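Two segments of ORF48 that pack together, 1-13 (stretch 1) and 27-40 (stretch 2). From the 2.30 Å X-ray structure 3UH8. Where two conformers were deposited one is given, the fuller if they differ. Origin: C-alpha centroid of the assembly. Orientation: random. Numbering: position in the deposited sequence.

Stretch 1, residues 1-13: MTEHFITLSTTEP
Stretch 2 27-40: VNSQAIVAQIVENG

Nine backbone hydrogen bonds join the stretches as parallel strands, strand 2-9 against a strand starting at Gln 30, crossing at -23°. Thr 2, His 4, Ile 6 and Leu 8 turn N and O toward stretch 2. Each bonds to the residues before and after its register partner, as parallel strands require. Thr 2 N donates to Ser 29 O (2.9 Å), and Ala 31 N to Thr 2 O (2.9 Å). His 4 N donates to Ala 31 O, and Val 33 N to His 4 O (both 2.8 Å). Ile 6 N donates to Val 33 O (3.0 Å), and Gln 35 N to Ile 6 O (2.9 Å). Leu 8 N donates to Gln 35 O, and Val 37 N to Leu 8 O (both 2.7 Å). Thr 10 only donates, N to Val 37 O (3.0 Å).

The register runs from Thr 2 with Gln 30 to Ser 9 with Val 37. Backbones are extended, phi -79 to -143°, psi 105 to 154°. CA-H...O contacts supplement the ladder, as from Phe 5 CA to Val 33 O (3.2 Å).

Just past strand 2-9, Thr 10 (chi1 p) donates from OG1 to Glu 38 OE1 (3.0 Å). Asn 39 N, at phi 63°, donates to Thr 11 OG1 (3.2 Å). At the other end, water 1 donates to Thr 2 OG1 (2.7 Å) and Gln 30 OE1 (2.9 Å), bridging the strands.

Side chains alternate between two faces. Thr 2, His 4, Ile 6 and Leu 8 share one with Gln 30, Ile 32, Ala 34 and Ile 36. There Ile 6 CG1 (chi1 p) meets Ile 32 CG2 at 4.1 Å. Leu 8 CD1 (m, t) reaches buried Ala 34 CB at 4.0 Å.

On the other face, Phe 5 (t) and Val 33 (t) meet as apolar groups, Phe 5 CD1 to Val 33 CG1 3.7 Å. Thr 7 has chi1 m; its CG2 lies 3.8 Å from Gln 35 CG and Val 37 CG2.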

# COMPACT_ATOMS: atom_id res chain seq x y z
N MET A 1 -15.62 -3.00 9.38
CA MET A 1 -14.76 -3.87 8.59
C MET A 1 -13.49 -4.31 9.29
O MET A 1 -13.33 -4.09 10.50
N THR A 2 -12.56 -4.93 8.54
CA THR A 2 -11.29 -5.42 9.07
C THR A 2 -10.09 -4.57 8.65
O THR A 2 -10.10 -3.97 7.58
CB THR A 2 -11.08 -6.90 8.74
OG1 THR A 2 -11.20 -7.11 7.33
CG2 THR A 2 -12.03 -7.81 9.50
N GLU A 3 -9.06 -4.52 9.52
CA GLU A 3 -7.82 -3.78 9.28
C GLU A 3 -6.59 -4.66 9.44
O GLU A 3 -6.56 -5.55 10.29
CB GLU A 3 -7.74 -2.54 10.20
CG GLU A 3 -8.67 -1.41 9.79
CD GLU A 3 -8.71 -0.24 10.74
OE1 GLU A 3 -9.14 -0.43 11.91
OE2 GLU A 3 -8.36 0.88 10.32
N HIS A 4 -5.56 -4.41 8.59
CA HIS A 4 -4.32 -5.18 8.60
C HIS A 4 -3.10 -4.25 8.72
O HIS A 4 -2.75 -3.57 7.76
CB HIS A 4 -4.22 -6.10 7.36
CG HIS A 4 -5.36 -7.06 7.24
ND1 HIS A 4 -5.27 -8.36 7.71
CD2 HIS A 4 -6.60 -6.87 6.73
CE1 HIS A 4 -6.44 -8.92 7.46
NE2 HIS A 4 -7.27 -8.06 6.87
N PHE A 5 -2.49 -4.22 9.92
CA PHE A 5 -1.33 -3.36 10.20
C PHE A 5 0.02 -3.99 9.89
O PHE A 5 0.33 -5.07 10.38
CB PHE A 5 -1.37 -2.81 11.63
CG PHE A 5 -0.27 -1.81 11.95
CD1 PHE A 5 -0.30 -0.53 11.43
CD2 PHE A 5 0.79 -2.17 12.77
CE1 PHE A 5 0.71 0.39 11.72
CE2 PHE A 5 1.81 -1.25 13.06
CZ PHE A 5 1.76 0.03 12.54
N ILE A 6 0.82 -3.27 9.08
CA ILE A 6 2.18 -3.64 8.65
C ILE A 6 3.08 -2.40 8.57
O ILE A 6 2.59 -1.29 8.37
CB ILE A 6 2.21 -4.45 7.32
CG1 ILE A 6 1.51 -3.71 6.15
CG2 ILE A 6 1.69 -5.89 7.50
CD1 ILE A 6 1.94 -4.16 4.78
N THR A 7 4.40 -2.60 8.73
CA THR A 7 5.40 -1.54 8.63
C THR A 7 6.18 -1.75 7.33
O THR A 7 6.80 -2.80 7.15
CB THR A 7 6.31 -1.53 9.88
OG1 THR A 7 5.50 -1.60 11.06
CG2 THR A 7 7.20 -0.30 9.94
N LEU A 8 6.14 -0.76 6.42
CA LEU A 8 6.82 -0.85 5.13
C LEU A 8 8.01 0.08 5.01
O LEU A 8 7.91 1.26 5.34
CB LEU A 8 5.84 -0.66 3.96
CG LEU A 8 4.72 -1.69 3.85
CD1 LEU A 8 3.67 -1.23 2.89
CD2 LEU A 8 5.25 -3.06 3.46
N SER A 9 9.13 -0.45 4.50
CA SER A 9 10.39 0.27 4.32
C SER A 9 10.64 0.69 2.87
O SER A 9 10.19 0.02 1.93
CB SER A 9 11.56 -0.54 4.85
OG SER A 9 12.78 0.16 4.74
N THR A 10 11.39 1.80 2.70
CA THR A 10 11.78 2.34 1.39
C THR A 10 13.23 1.94 1.08
O THR A 10 13.62 1.88 -0.09
CB THR A 10 11.59 3.86 1.34
OG1 THR A 10 12.46 4.48 2.29
CG2 THR A 10 10.15 4.28 1.59
N THR A 11 14.01 1.70 2.14
CA THR A 11 15.41 1.29 2.08
C THR A 11 15.55 -0.23 2.13
O THR A 11 16.25 -0.81 1.30
CB THR A 11 16.19 1.93 3.25
OG1 THR A 11 15.60 1.52 4.48
CG2 THR A 11 16.24 3.46 3.19
N GLU A 12 14.89 -0.90 3.10
CA GLU A 12 14.98 -2.35 3.35
C GLU A 12 13.94 -3.24 2.64
O GLU A 12 12.86 -2.77 2.32
CB GLU A 12 14.82 -2.55 4.82
CG GLU A 12 16.10 -2.80 5.54
CD GLU A 12 16.38 -1.68 6.50
OE1 GLU A 12 16.14 -1.90 7.71
OE2 GLU A 12 16.70 -0.57 6.02
N PRO A 13 14.19 -4.57 2.53
CA PRO A 13 13.19 -5.46 1.94
C PRO A 13 11.96 -5.58 2.80
O PRO A 13 12.05 -5.45 4.04
CB PRO A 13 13.92 -6.79 1.91
CG PRO A 13 14.89 -6.66 3.06
CD PRO A 13 15.37 -5.27 3.07
N VAL A 27 -18.28 -9.14 2.35
CA VAL A 27 -19.47 -8.30 2.50
C VAL A 27 -19.05 -6.92 3.04
O VAL A 27 -19.57 -5.90 2.59
CB VAL A 27 -20.50 -9.04 3.42
CG1 VAL A 27 -21.44 -8.08 4.15
CG2 VAL A 27 -21.29 -10.09 2.64
N ASN A 28 -18.09 -6.91 3.98
CA ASN A 28 -17.58 -5.71 4.64
C ASN A 28 -16.23 -5.22 4.12
O ASN A 28 -15.54 -5.96 3.40
CB ASN A 28 -17.57 -5.89 6.16
CG ASN A 28 -18.92 -6.18 6.76
OD1 ASN A 28 -19.89 -5.42 6.58
ND2 ASN A 28 -19.02 -7.27 7.50
N SER A 29 -15.86 -3.97 4.50
CA SER A 29 -14.62 -3.35 4.08
C SER A 29 -13.38 -4.01 4.68
O SER A 29 -13.44 -4.60 5.76
CB SER A 29 -14.64 -1.84 4.31
OG SER A 29 -14.33 -1.47 5.64
N GLN A 30 -12.28 -3.95 3.93
CA GLN A 30 -10.99 -4.56 4.29
C GLN A 30 -9.91 -3.54 3.98
O GLN A 30 -9.79 -3.10 2.84
CB GLN A 30 -10.74 -5.85 3.50
CG GLN A 30 -11.72 -6.98 3.80
CD GLN A 30 -11.42 -8.18 2.95
OE1 GLN A 30 -10.78 -9.13 3.40
NE2 GLN A 30 -11.85 -8.15 1.70
N ALA A 31 -9.13 -3.16 5.00
CA ALA A 31 -8.10 -2.15 4.81
C ALA A 31 -6.72 -2.53 5.31
O ALA A 31 -6.60 -3.24 6.31
CB ALA A 31 -8.54 -0.83 5.44
N ILE A 32 -5.69 -2.05 4.60
CA ILE A 32 -4.28 -2.26 4.95
C ILE A 32 -3.76 -0.96 5.58
O ILE A 32 -3.70 0.07 4.91
CB ILE A 32 -3.41 -2.72 3.73
CG1 ILE A 32 -3.85 -4.11 3.21
CG2 ILE A 32 -1.90 -2.71 4.09
CD1 ILE A 32 -3.25 -4.55 1.83
N VAL A 33 -3.43 -1.01 6.88
CA VAL A 33 -2.90 0.13 7.62
C VAL A 33 -1.38 -0.02 7.56
O VAL A 33 -0.85 -1.03 8.01
CB VAL A 33 -3.46 0.21 9.07
CG1 VAL A 33 -2.96 1.48 9.78
CG2 VAL A 33 -4.98 0.17 9.08
N ALA A 34 -0.70 0.94 6.92
CA ALA A 34 0.75 0.84 6.76
C ALA A 34 1.55 1.96 7.39
O ALA A 34 1.22 3.14 7.22
CB ALA A 34 1.11 0.68 5.29
N GLN A 35 2.62 1.59 8.12
CA GLN A 35 3.57 2.53 8.73
C GLN A 35 4.76 2.64 7.75
O GLN A 35 5.44 1.65 7.51
CB GLN A 35 4.02 2.03 10.12
CG GLN A 35 5.20 2.80 10.70
CD GLN A 35 4.79 3.84 11.70
OE1 GLN A 35 4.50 3.53 12.86
NE2 GLN A 35 4.80 5.10 11.28
N ILE A 36 4.94 3.81 7.13
CA ILE A 36 6.04 4.06 6.19
C ILE A 36 7.31 4.31 6.99
O ILE A 36 7.32 5.07 7.97
CB ILE A 36 5.70 5.14 5.14
CG1 ILE A 36 4.30 4.93 4.51
CG2 ILE A 36 6.77 5.24 4.06
CD1 ILE A 36 3.94 3.48 3.90
N VAL A 37 8.36 3.60 6.61
CA VAL A 37 9.64 3.62 7.28
C VAL A 37 10.80 3.84 6.31
O VAL A 37 10.78 3.37 5.17
CB VAL A 37 9.76 2.36 8.20
CG1 VAL A 37 11.07 1.60 8.02
CG2 VAL A 37 9.53 2.72 9.66
N GLU A 38 11.80 4.61 6.76
CA GLU A 38 13.03 4.89 6.03
C GLU A 38 14.15 4.70 7.05
O GLU A 38 14.24 5.46 8.01
CB GLU A 38 13.03 6.31 5.42
CG GLU A 38 14.12 6.50 4.39
CD GLU A 38 13.87 7.60 3.37
OE1 GLU A 38 13.67 7.26 2.18
OE2 GLU A 38 13.91 8.79 3.75
N ASN A 39 14.94 3.61 6.87
CA ASN A 39 16.03 3.19 7.76
C ASN A 39 15.56 2.80 9.18
O ASN A 39 16.27 3.04 10.16
CB ASN A 39 17.19 4.20 7.78
CG ASN A 39 18.02 4.25 6.52
OD1 ASN A 39 18.36 3.23 5.91
ND2 ASN A 39 18.44 5.45 6.15
N GLY A 40 14.37 2.21 9.27
CA GLY A 40 13.78 1.76 10.53
C GLY A 40 13.11 2.85 11.35
O GLY A 40 12.82 2.63 12.53
O HOH W 1 -9.86 -9.12 6.11
O HOH W 2 -11.70 -1.72 7.31
O HOH W 3 -13.88 -7.50 6.55
O HOH W 4 14.05 0.37 7.12